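Local coordinates for protein ORF59 (Human herpesvirus 8, PDB 3HSL) that raises the processivity of the viral DNA polymerase during lytic replication, probably by sliding along the template and keeping the enzyme from dissociating, at residues T168-L173 against T271-W276; P267-T271 against V287-S293. All blocks are in the same frame, centred on the assembly; numbering follows the deposited sequence.

Contact 1 of 2, residues T168-L173 against T271-W276; sequences TTRLLL and TPGLIW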
loop_
_atom_site.group_PDB
_atom_site.type_symbol
_atom_site.label_atom_id
_atom_site.label_comp_id
_atom_site.label_asym_id
_atom_site.label_seq_id
_atom_site.Cartn_x
_atom_site.Cartn_y
_atom_site.Cartn_z
ATOM N N THR A 168 7.634 40.285 -10.504
ATOM C CA THR A 168 6.984 39.663 -9.335
ATOM C C THR A 168 7.759 39.762 -8.011
ATOM O O THR A 168 8.984 39.867 -7.991
ATOM C CB THR A 168 6.700 38.146 -9.613
ATOM O OG1 THR A 168 5.874 38.010 -10.777
ATOM C CG2 THR A 168 6.004 37.490 -8.454
ATOM N N THR A 169 7.007 39.727 -6.915
ATOM C CA THR A 169 7.545 39.763 -5.568
ATOM C C THR A 169 7.891 38.327 -5.212
ATOM O O THR A 169 7.009 37.480 -5.120
ATOM C CB THR A 169 6.498 40.304 -4.582
ATOM O OG1 THR A 169 6.185 41.659 -4.924
ATOM C CG2 THR A 169 7.010 40.272 -3.168
ATOM N N ARG A 170 9.174 38.048 -5.014
ATOM C CA ARG A 170 9.580 36.694 -4.672
ATOM C C ARG A 170 10.656 36.707 -3.599
ATOM O O ARG A 170 11.405 37.675 -3.471
ATOM C CB ARG A 170 9.997 35.890 -5.925
ATOM C CG ARG A 170 11.322 36.262 -6.558
ATOM C CD ARG A 170 11.554 35.575 -7.893
ATOM N NE ARG A 170 10.750 36.166 -8.968
ATOM C CZ ARG A 170 11.142 37.206 -9.723
ATOM N NH1 ARG A 170 12.325 37.786 -9.537
ATOM N NH2 ARG A 170 10.349 37.678 -10.676
ATOM N N LEU A 171 10.709 35.615 -2.837
ATOM C CA LEU A 171 11.643 35.430 -1.730
ATOM C C LEU A 171 12.314 34.053 -1.711
ATOM O O LEU A 171 11.649 33.036 -1.932
ATOM C CB LEU A 171 10.885 35.601 -0.416
ATOM C CG LEU A 171 11.632 35.375 0.901
ATOM C CD1 LEU A 171 12.707 36.442 1.134
ATOM C CD2 LEU A 171 10.663 35.351 2.062
ATOM N N LEU A 172 13.626 34.033 -1.445
ATOM C CA LEU A 172 14.399 32.786 -1.357
ATOM C C LEU A 172 15.201 32.773 -0.062
ATOM O O LEU A 172 16.159 33.534 0.097
ATOM C CB LEU A 172 15.317 32.593 -2.557
ATOM C CG LEU A 172 16.088 31.268 -2.535
ATOM C CD1 LEU A 172 15.167 30.063 -2.455
ATOM C CD2 LEU A 172 16.988 31.156 -3.738
ATOM N N LEU A 173 14.803 31.900 0.863
ATOM C CA LEU A 173 15.467 31.833 2.163
ATOM C C LEU A 173 16.467 30.713 2.163
ATOM O O LEU A 173 16.249 29.699 1.500
ATOM C CB LEU A 173 14.461 31.529 3.277
ATOM C CG LEU A 173 13.046 32.090 3.178
ATOM C CD1 LEU A 173 12.216 31.127 2.229
ATOM C CD2 LEU A 173 12.382 32.163 4.557
ATOM N N THR A 271 14.565 23.254 -2.978
ATOM C CA THR A 271 14.534 24.043 -1.754
ATOM C C THR A 271 13.416 25.080 -1.983
ATOM O O THR A 271 13.315 25.641 -3.076
ATOM C CB THR A 271 15.899 24.698 -1.444
ATOM O OG1 THR A 271 15.869 25.286 -0.143
ATOM C CG2 THR A 271 16.284 25.759 -2.484
ATOM N N PRO A 272 12.578 25.333 -0.960
ATOM C CA PRO A 272 11.440 26.243 -1.058
ATOM C C PRO A 272 11.725 27.693 -1.392
ATOM O O PRO A 272 12.686 28.279 -0.903
ATOM C CB PRO A 272 10.812 26.179 0.347
ATOM C CG PRO A 272 11.275 24.925 0.924
ATOM C CD PRO A 272 12.665 24.750 0.389
ATOM N N GLY A 273 10.864 28.248 -2.233
ATOM C CA GLY A 273 10.928 29.634 -2.637
ATOM C C GLY A 273 9.489 30.116 -2.623
ATOM O O GLY A 273 8.585 29.377 -3.035
ATOM N N LEU A 274 9.265 31.342 -2.152
ATOM C CA LEU A 274 7.921 31.904 -2.111
ATOM C C LEU A 274 7.763 32.947 -3.194
ATOM O O LEU A 274 8.654 33.765 -3.387
ATOM C CB LEU A 274 7.639 32.566 -0.769
ATOM C CG LEU A 274 7.871 31.772 0.513
ATOM C CD1 LEU A 274 7.362 32.592 1.701
ATOM C CD2 LEU A 274 7.161 30.439 0.465
ATOM N N ILE A 275 6.631 32.921 -3.900
ATOM C CA ILE A 275 6.371 33.886 -4.962
ATOM C C ILE A 275 4.952 34.419 -4.766
ATOM O O ILE A 275 4.021 33.644 -4.553
ATOM C CB ILE A 275 6.428 33.228 -6.359
ATOM C CG1 ILE A 275 7.509 32.138 -6.434
ATOM C CG2 ILE A 275 6.552 34.280 -7.438
ATOM C CD1 ILE A 275 7.520 31.333 -7.724
ATOM N N TRP A 276 4.798 35.740 -4.837
ATOM C CA TRP A 276 3.505 36.396 -4.699
ATOM C C TRP A 276 3.005 36.804 -6.057
ATOM O O TRP A 276 3.470 37.790 -6.635
ATOM C CB TRP A 276 3.572 37.639 -3.800
ATOM C CG TRP A 276 3.569 37.370 -2.344
ATOM C CD1 TRP A 276 2.490 37.433 -1.506
ATOM C CD2 TRP A 276 4.687 36.992 -1.534
ATOM N NE1 TRP A 276 2.868 37.117 -0.221
ATOM C CE2 TRP A 276 4.211 36.844 -0.212
ATOM C CE3 TRP A 276 6.050 36.765 -1.796
ATOM C CZ2 TRP A 276 5.043 36.481 0.839
ATOM C CZ3 TRP A 276 6.877 36.404 -0.754
ATOM C CH2 TRP A 276 6.373 36.264 0.551
#
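Residues 169-172 and 271-276 run side by side as antiparallel strands, their N-to-C directions 166° apart and their axes approaching to 4.7 Å. Leu171 and Leu274 form a hydrogen-bonded pair closed from both sides: Leu171 N gives to Leu274 O at 2.8 Å, and Leu274 N gives to Leu171 O at 2.9 Å. One step along, Arg170 and Ile275 are a non-hydrogen-bonded pair whose CA atoms lie 4.3 Å apart, and beyond them Trp276 N donates to Thr169 O at 2.8 Å in an almost straight bond.

Alternation sorts the strand side chains onto two faces. Leu171, Leu274 and Trp276 share one: Leu171 CD2 meets Leu274 CD1 at 4.3 Å, and Leu171 CB lies at the edge of the indole, 4.1 Å from Trp276 CZ3. Thr169 CG2, 3.9 Å from Trp276 CE3, adds a methyl to this apolar patch. The broad indole suits its place because it spans to Val198 and Val200 of strand 195-201 and Ala248 and Ser250 of strand 248-253. On the other face, Ile275 CG2 packs 4.1 Å from Arg170 CB, while the end of Arg170 leads away. Thr168, just before the strand, turns toward the partner, its CG2 3.4 Å from Ile275 CG2. With no side chain on Gly273, Leu172 can lie over the strand, its CD1 4.3 Å from Gly273 CA.

With no charge pairing between the segments, main-chain hydrogen bonds set the alignment and largely buried hydrocarbon fills each face. Both strands are interior to the sheet: Arg170 and Leu172 also bond to Val243 and Val241, and strand 270-276 to strand 282-288.

Contact 2 of 2, residues P267-T271 against V287-S293; sequences PGWFT and VPTGCQS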
loop_
_atom_site.group_PDB
_atom_site.type_symbol
_atom_site.label_atom_id
_atom_site.label_comp_id
_atom_site.label_asym_id
_atom_site.label_seq_id
_atom_site.Cartn_x
_atom_site.Cartn_y
_atom_site.Cartn_z
ATOM N N PRO A 267 15.722 16.996 -0.544
ATOM C CA PRO A 267 17.182 16.877 -0.368
ATOM C C PRO A 267 17.944 16.406 -1.607
ATOM O O PRO A 267 17.726 15.305 -2.098
ATOM C CB PRO A 267 17.314 15.867 0.778
ATOM C CG PRO A 267 16.075 16.115 1.597
ATOM C CD PRO A 267 14.997 16.320 0.548
ATOM N N GLY A 268 18.833 17.270 -2.085
ATOM C CA GLY A 268 19.649 17.010 -3.262
ATOM C C GLY A 268 18.916 17.411 -4.527
ATOM O O GLY A 268 19.376 17.112 -5.631
ATOM N N TRP A 269 17.775 18.088 -4.364
ATOM C CA TRP A 269 16.949 18.504 -5.496
ATOM C C TRP A 269 16.318 19.894 -5.441
ATOM O O TRP A 269 16.692 20.778 -6.209
ATOM C CB TRP A 269 15.845 17.468 -5.728
ATOM C CG TRP A 269 16.361 16.191 -6.271
ATOM C CD1 TRP A 269 16.985 15.197 -5.579
ATOM C CD2 TRP A 269 16.298 15.760 -7.630
ATOM N NE1 TRP A 269 17.317 14.172 -6.424
ATOM C CE2 TRP A 269 16.905 14.492 -7.691
ATOM C CE3 TRP A 269 15.788 16.324 -8.800
ATOM C CZ2 TRP A 269 17.018 13.776 -8.878
ATOM C CZ3 TRP A 269 15.893 15.629 -9.969
ATOM C CH2 TRP A 269 16.504 14.361 -10.008
ATOM N N PHE A 270 15.364 20.082 -4.537
ATOM C CA PHE A 270 14.672 21.357 -4.419
ATOM C C PHE A 270 14.729 21.934 -3.029
ATOM O O PHE A 270 14.912 21.209 -2.057
ATOM C CB PHE A 270 13.186 21.225 -4.814
ATOM C CG PHE A 270 12.969 20.774 -6.220
ATOM C CD1 PHE A 270 13.150 21.651 -7.279
ATOM C CD2 PHE A 270 12.575 19.468 -6.492
ATOM C CE1 PHE A 270 12.948 21.235 -8.584
ATOM C CE2 PHE A 270 12.367 19.037 -7.803
ATOM C CZ PHE A 270 12.555 19.926 -8.849
ATOM N N THR A 271 14.565 23.254 -2.978
ATOM C CA THR A 271 14.534 24.043 -1.754
ATOM C C THR A 271 13.416 25.080 -1.983
ATOM O O THR A 271 13.315 25.641 -3.076
ATOM C CB THR A 271 15.899 24.698 -1.444
ATOM O OG1 THR A 271 15.869 25.286 -0.143
ATOM C CG2 THR A 271 16.284 25.759 -2.484
ATOM N N VAL A 287 12.969 25.291 -5.637
ATOM C CA VAL A 287 13.995 25.961 -6.411
ATOM C C VAL A 287 15.093 24.925 -6.521
ATOM O O VAL A 287 15.563 24.438 -5.496
ATOM C CB VAL A 287 14.454 27.275 -5.719
ATOM C CG1 VAL A 287 15.604 27.912 -6.443
ATOM C CG2 VAL A 287 13.302 28.251 -5.645
ATOM N N PRO A 288 15.504 24.577 -7.758
ATOM C CA PRO A 288 16.555 23.568 -7.990
ATOM C C PRO A 288 17.856 23.851 -7.241
ATOM O O PRO A 288 18.387 24.957 -7.321
ATOM C CB PRO A 288 16.776 23.598 -9.511
ATOM C CG PRO A 288 16.092 24.791 -10.003
ATOM C CD PRO A 288 14.985 25.114 -9.024
ATOM N N THR A 289 18.351 22.853 -6.520
ATOM C CA THR A 289 19.582 22.975 -5.754
ATOM C C THR A 289 20.681 22.214 -6.484
ATOM O O THR A 289 21.875 22.428 -6.273
ATOM C CB THR A 289 19.415 22.384 -4.333
ATOM O OG1 THR A 289 19.116 20.987 -4.408
ATOM C CG2 THR A 289 18.292 23.070 -3.604
ATOM N N GLY A 290 20.247 21.315 -7.354
ATOM C CA GLY A 290 21.155 20.488 -8.112
ATOM C C GLY A 290 21.201 20.818 -9.578
ATOM O O GLY A 290 20.837 21.921 -10.001
ATOM N N CYS A 291 21.656 19.829 -10.340
ATOM C CA CYS A 291 21.844 19.946 -11.772
ATOM C C CYS A 291 21.139 18.891 -12.649
ATOM O O CYS A 291 21.427 18.784 -13.848
ATOM C CB CYS A 291 23.348 19.933 -12.027
ATOM S SG CYS A 291 23.796 19.920 -13.744
ATOM N N GLN A 292 20.223 18.109 -12.086
ATOM C CA GLN A 292 19.550 17.119 -12.929
ATOM C C GLN A 292 18.026 17.158 -12.918
ATOM O O GLN A 292 17.364 16.163 -13.247
ATOM C CB GLN A 292 20.161 15.702 -12.813
ATOM C CG GLN A 292 20.286 15.076 -11.419
ATOM C CD GLN A 292 21.065 13.732 -11.445
ATOM O OE1 GLN A 292 21.212 13.080 -12.492
ATOM N NE2 GLN A 292 21.560 13.324 -10.280
ATOM N N SER A 293 17.493 18.325 -12.539
ATOM C CA SER A 293 16.044 18.560 -12.481
ATOM C C SER A 293 15.496 19.533 -13.554
ATOM O O SER A 293 14.503 20.229 -13.311
ATOM C CB SER A 293 15.592 18.967 -11.059
ATOM O OG SER A 293 16.247 20.127 -10.580
#
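Gly268 begins the approach to the strand with a positive phi of 86°, a backbone shape that glycine adopts easily, and its C atom lies 3.6 Å from Thr289 OG1. Trp269 follows. Its CA-to-CB bond points away from residues 287-293, yet the indole swings back: Trp269 CE3 lies 3.5 Å from Ser293 CB, which sits at the ring edge, and Trp269 CH2 is 4.1 Å from Gln292 CG. A small side chain at Ser293 is consistent with so close an approach. The carbonyl does different work: Trp269 O accepts a 2.7 Å hydrogen bond from Thr289 N and a weak one from Thr289 OG1 at 3.0 Å, while Pro288 CA makes a 3.3 Å CA-H...O contact with it.

Phe270 pairs with Pro288 at a non-hydrogen-bonded position, CA atoms 4.6 Å apart. Proline fits there, since that position asks for no amide hydrogen across this pair, and Pro288 CD lies 4.3 Å from Phe270 CD1. At Thr271 regular pairing takes over: Thr271 N donates to Val287 O at 3.0 Å, and Val287 N to Thr271 O at 2.6 Å. Thr271 CG2 packs 4.0 Å from Val287 CB, two beta-branched residues suited to extended strands; where the chain leaves the strand, Thr289 CG2 adds a methyl 3.5 Å from Thr271 CG2.

The contact thus closes the open end of the beta hairpin made by strands 270-276 and 282-288. Trp269 touches Arg26 and Val27 of helix 18-35, and Phe270 touches Val27 as well as Val296 and Leu298 of strand 296-302.

Strand 270-276 takes part in both contacts, pairing in contact 1 with strand 169-172 along one edge and in contact 2 with strand 282-288 along the other; together they make three consecutive strands of one sheet. Thr271 belongs to both, although the contact centres lie about 15 Å apart. They touch directly through Val287 of contact 2, whose CG2 is 4.1 Å from Gly273 CA and also 4.1 Å from Leu172 CD1, a packing that reaches past the middle strand. Trp230, from a loop, touches Ile275 of contact 1 and Val287 of contact 2. Contact 1 is buried, whereas contact 2 runs out into an exposed loop at the hairpin's open end.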